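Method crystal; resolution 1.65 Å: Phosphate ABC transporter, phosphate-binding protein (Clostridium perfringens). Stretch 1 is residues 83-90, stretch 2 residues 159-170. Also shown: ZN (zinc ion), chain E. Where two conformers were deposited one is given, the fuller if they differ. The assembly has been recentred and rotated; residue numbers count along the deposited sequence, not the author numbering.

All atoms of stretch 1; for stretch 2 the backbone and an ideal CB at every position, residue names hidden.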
# COMPACT_ATOMS: atom_id res chain seq x y z
N LEU A 83 -1.24 0.08 -10.69
CA LEU A 83 -0.43 -0.86 -11.49
C LEU A 83 0.48 0.04 -12.26
O LEU A 83 -0.02 0.80 -13.17
CB LEU A 83 -1.26 -1.61 -12.51
CG LEU A 83 -1.93 -2.89 -12.12
CD1 LEU A 83 -0.87 -3.88 -11.78
CD2 LEU A 83 -2.90 -2.67 -11.01
N ILE A 84 1.75 0.01 -11.94
CA ILE A 84 2.71 0.91 -12.57
C ILE A 84 3.54 0.22 -13.63
O ILE A 84 3.96 -0.95 -13.45
CB ILE A 84 3.59 1.60 -11.54
CG1 ILE A 84 4.28 0.63 -10.57
CG2 ILE A 84 2.74 2.60 -10.75
CD1 ILE A 84 5.44 1.26 -9.88
N THR A 85 3.80 0.96 -14.70
CA THR A 85 4.69 0.54 -15.74
C THR A 85 5.81 1.55 -15.83
O THR A 85 5.78 2.65 -15.24
CB THR A 85 3.98 0.41 -17.09
OG1 THR A 85 3.62 1.73 -17.53
CG2 THR A 85 2.75 -0.45 -17.07
N HIS A 86 6.86 1.17 -16.53
CA HIS A 86 7.86 2.15 -16.95
C HIS A 86 7.17 3.27 -17.78
O HIS A 86 6.18 3.06 -18.47
CB HIS A 86 8.91 1.46 -17.80
CG HIS A 86 10.20 2.15 -17.88
ND1 HIS A 86 11.19 2.05 -16.91
CD2 HIS A 86 10.70 2.97 -18.84
CE1 HIS A 86 12.24 2.73 -17.30
NE2 HIS A 86 11.95 3.34 -18.44
N LYS A 87 7.77 4.44 -17.73
CA LYS A 87 7.28 5.60 -18.39
C LYS A 87 7.28 5.28 -19.91
O LYS A 87 8.16 4.58 -20.41
CB LYS A 87 8.19 6.79 -17.99
CG LYS A 87 7.66 8.09 -18.37
CD LYS A 87 6.50 8.52 -17.49
CE LYS A 87 6.38 10.04 -17.53
NZ LYS A 87 5.18 10.40 -16.73
N ASN A 88 6.28 5.73 -20.63
CA ASN A 88 6.23 5.52 -22.09
C ASN A 88 6.02 4.09 -22.61
O ASN A 88 6.20 3.83 -23.77
CB ASN A 88 7.47 6.17 -22.76
CG ASN A 88 7.57 7.65 -22.44
OD1 ASN A 88 6.55 8.34 -22.36
ND2 ASN A 88 8.78 8.15 -22.21
N ASN A 89 5.61 3.18 -21.74
CA ASN A 89 5.03 1.91 -22.21
C ASN A 89 3.74 2.25 -22.97
O ASN A 89 2.88 2.99 -22.44
CB ASN A 89 4.69 1.07 -21.00
CG ASN A 89 4.31 -0.38 -21.39
OD1 ASN A 89 3.60 -0.60 -22.36
ND2 ASN A 89 4.79 -1.34 -20.61
N PRO A 90 3.56 1.75 -24.20
CA PRO A 90 2.35 2.03 -24.96
C PRO A 90 1.07 1.49 -24.37
O PRO A 90 -0.01 1.96 -24.72
CB PRO A 90 2.62 1.40 -26.33
CG PRO A 90 3.69 0.39 -26.07
CD PRO A 90 4.53 0.97 -24.99
N UNK A 159 9.88 -1.82 -5.27
CA UNK A 159 9.10 -2.13 -6.44
C UNK A 159 9.09 -0.93 -7.40
O UNK A 159 9.19 -1.09 -8.62
CB UNK A 159 7.68 -2.52 -6.04
N UNK A 160 8.98 0.27 -6.85
CA UNK A 160 9.03 1.46 -7.68
C UNK A 160 10.40 1.51 -8.44
O UNK A 160 10.44 1.77 -9.64
CB UNK A 160 8.83 2.71 -6.82
N UNK A 161 11.49 1.28 -7.72
CA UNK A 161 12.84 1.36 -8.29
C UNK A 161 12.99 0.32 -9.40
O UNK A 161 13.54 0.60 -10.46
CB UNK A 161 13.90 1.15 -7.21
N UNK A 162 12.47 -0.87 -9.19
CA UNK A 162 12.57 -1.89 -10.25
C UNK A 162 11.86 -1.46 -11.56
O UNK A 162 12.43 -1.58 -12.68
CB UNK A 162 11.97 -3.21 -9.75
N UNK A 163 10.66 -0.94 -11.41
CA UNK A 163 9.85 -0.49 -12.53
C UNK A 163 10.56 0.71 -13.19
O UNK A 163 10.67 0.78 -14.43
CB UNK A 163 8.44 -0.12 -12.07
N UNK A 164 11.10 1.61 -12.38
CA UNK A 164 11.87 2.73 -12.90
C UNK A 164 13.06 2.27 -13.73
O UNK A 164 13.50 3.00 -14.62
CB UNK A 164 12.35 3.61 -11.75
N UNK A 165 13.60 1.09 -13.39
CA UNK A 165 14.82 0.60 -14.01
C UNK A 165 14.67 -0.36 -15.17
O UNK A 165 15.69 -0.82 -15.72
CB UNK A 165 15.67 -0.09 -12.94
N UNK A 166 13.45 -0.68 -15.52
CA UNK A 166 13.20 -1.72 -16.52
C UNK A 166 12.02 -1.37 -17.39
O UNK A 166 10.88 -1.38 -16.95
CB UNK A 166 12.96 -3.07 -15.85
N UNK A 167 12.30 -1.09 -18.67
CA UNK A 167 11.26 -0.76 -19.61
C UNK A 167 10.08 -1.71 -19.66
O UNK A 167 8.95 -1.30 -19.98
CB UNK A 167 11.88 -0.67 -21.01
N UNK A 168 10.34 -3.00 -19.40
CA UNK A 168 9.33 -3.97 -19.57
C UNK A 168 8.65 -4.44 -18.30
O UNK A 168 7.91 -5.38 -18.34
CB UNK A 168 9.93 -5.17 -20.30
N UNK A 169 8.94 -3.76 -17.18
CA UNK A 169 8.39 -4.18 -15.91
C UNK A 169 6.96 -3.69 -15.66
O UNK A 169 6.50 -2.62 -16.16
CB UNK A 169 9.30 -3.69 -14.78
N UNK A 170 6.27 -4.38 -14.77
CA UNK A 170 4.99 -3.99 -14.26
C UNK A 170 5.02 -4.33 -12.76
O UNK A 170 5.54 -5.41 -12.34
CB UNK A 170 3.85 -4.69 -15.00
ZN ZN E . 13.25 4.36 -19.68

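Position 159 lies in a helix that runs through 164, and its CA-to-CB bond points sideways to stretch 1, with no atom of that stretch within 5.5 Å of the ideal CB. Many side chains would fit; the residue is Ile159, which makes no contact.

At position 160 the ideal CB lies 4.8 Å from Ile84 CD1, so an aliphatic stem would suit, whatever its end. The residue is Lys160: its CA packs 4.2 Å from Ile84 CD1, and its fully extended chain leads away from the strand. Positions 161 and 162 are out of reach of stretch 1, which sets no preference there; they are Ser161 and Leu162.

Position 163 points toward the strand. Its ideal CB is 4.0 Å from Ile84 CD1 and 4.9 Å from both Thr85 C and His86 N, a tight and mainly apolar setting that favours a compact residue such as alanine, valine or perhaps threonine. Val163 is found, with chi1 in t. Both methyl groups pack on the Ile84 side chain, CG2 3.9 Å and CG1 4.1 Å from Ile84 CD1, and CG1 also lies 3.3 Å from Thr85 C. The backbone contributes independently of the side chain, since His86 ND1 donates a nearly linear hydrogen bond to Val163 O (2.8 Å, 170°). This leaves His86 NE2 to bind the zinc ion at 2.1 Å.

Position 164 points away, and long or polar side chains would be accommodated. It is Gln164; its carbonyl O sits near the plane of the imidazole, 3.0 Å from His86 CE1. Position 165 also points away, with phi/psi of -96/-1°, angles open to most residues, and there is room for a CB. Gly165 is therefore not demanded by stretch 1. Position 166 again points away and begins a type I turn ending at 169, where asparagine, aspartate or serine are common. Asn166 uses OD1 to accept a hydrogen bond from the backbone N of position 168 (2.8 Å), bracing the turn.

At position 167 the CB points away, yet its ideal place is only 4.4 Å from His86 CD2, with the zinc beyond the ring. Several residues would fit, an acidic or polar one being attractive near the metal. Glu167 is deposited. Its CA lies over one face of the imidazole, 3.8 Å from the centroid of the His86 ring, in a CH-pi contact, and its OE2 accepts a hydrogen bond from a water that is itself a zinc ligand.

Position 168 points away and is unconstrained by stretch 1; it is Asn168. Position 169 points sideways, with nothing near its ideal CB, so small or larger residues are possible. In Ala169 the carbonyl matters more: together with Glu167 O it accepts from a water that His86 N and Asn89 ND2 also bind.

Position 170 has extended angles, and its ideal CB lies 4.0 Å from Ile84 O and 4.8 Å from Thr85 CG2, suiting a beta-branched or other aliphatic residue. Ile170 places CD1 4.2 Å from Leu83 CD1, while its CA makes a CH···O contact with Ile84 O (3.3 Å).

Stretch 2, residues 159-170: IKSLVQGNENAI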
# COMPACT_ATOMS: atom_id res chain seq x y z
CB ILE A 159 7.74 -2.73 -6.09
CG1 ILE A 159 7.07 -3.39 -7.32
CG2 ILE A 159 6.77 -1.73 -5.49
CD1 ILE A 159 5.95 -4.42 -6.93
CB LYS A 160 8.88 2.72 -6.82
CG LYS A 160 8.85 4.03 -7.57
CD LYS A 160 8.49 5.13 -6.59
CE LYS A 160 8.50 6.46 -7.28
NZ LYS A 160 8.15 7.57 -6.36
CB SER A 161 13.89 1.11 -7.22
OG SER A 161 14.00 2.21 -6.34
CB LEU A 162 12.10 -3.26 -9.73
CG LEU A 162 12.74 -4.47 -10.40
CD1 LEU A 162 14.24 -4.37 -10.33
CD2 LEU A 162 12.22 -5.77 -9.81
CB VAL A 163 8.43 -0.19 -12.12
CG1 VAL A 163 7.65 0.47 -13.25
CG2 VAL A 163 7.71 -1.44 -11.65
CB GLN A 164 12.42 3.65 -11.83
CG GLN A 164 11.37 4.50 -11.16
CD GLN A 164 11.90 5.22 -9.92
OE1 GLN A 164 12.79 4.70 -9.21
NE2 GLN A 164 11.41 6.43 -9.66
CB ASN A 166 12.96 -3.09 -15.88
CG ASN A 166 13.04 -4.28 -16.92
OD1 ASN A 166 12.43 -4.21 -17.99
ND2 ASN A 166 13.73 -5.38 -16.57
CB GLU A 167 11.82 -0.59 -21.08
CG GLU A 167 12.78 0.56 -21.20
CD GLU A 167 13.29 0.75 -22.60
OE1 GLU A 167 12.95 -0.05 -23.45
OE2 GLU A 167 14.01 1.70 -22.85
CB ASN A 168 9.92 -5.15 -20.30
CG ASN A 168 10.34 -4.75 -21.69
OD1 ASN A 168 9.59 -4.10 -22.39
ND2 ASN A 168 11.51 -5.14 -22.09
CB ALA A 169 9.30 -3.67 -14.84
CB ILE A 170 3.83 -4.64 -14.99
CG1 ILE A 170 2.51 -4.10 -14.50
CG2 ILE A 170 3.85 -6.22 -14.89
CD1 ILE A 170 1.30 -4.47 -15.33
O HOH W 1 6.75 -1.21 -18.40
O HOH W 2 13.00 4.04 -21.61
O HOH W 3 15.08 3.17 -19.51
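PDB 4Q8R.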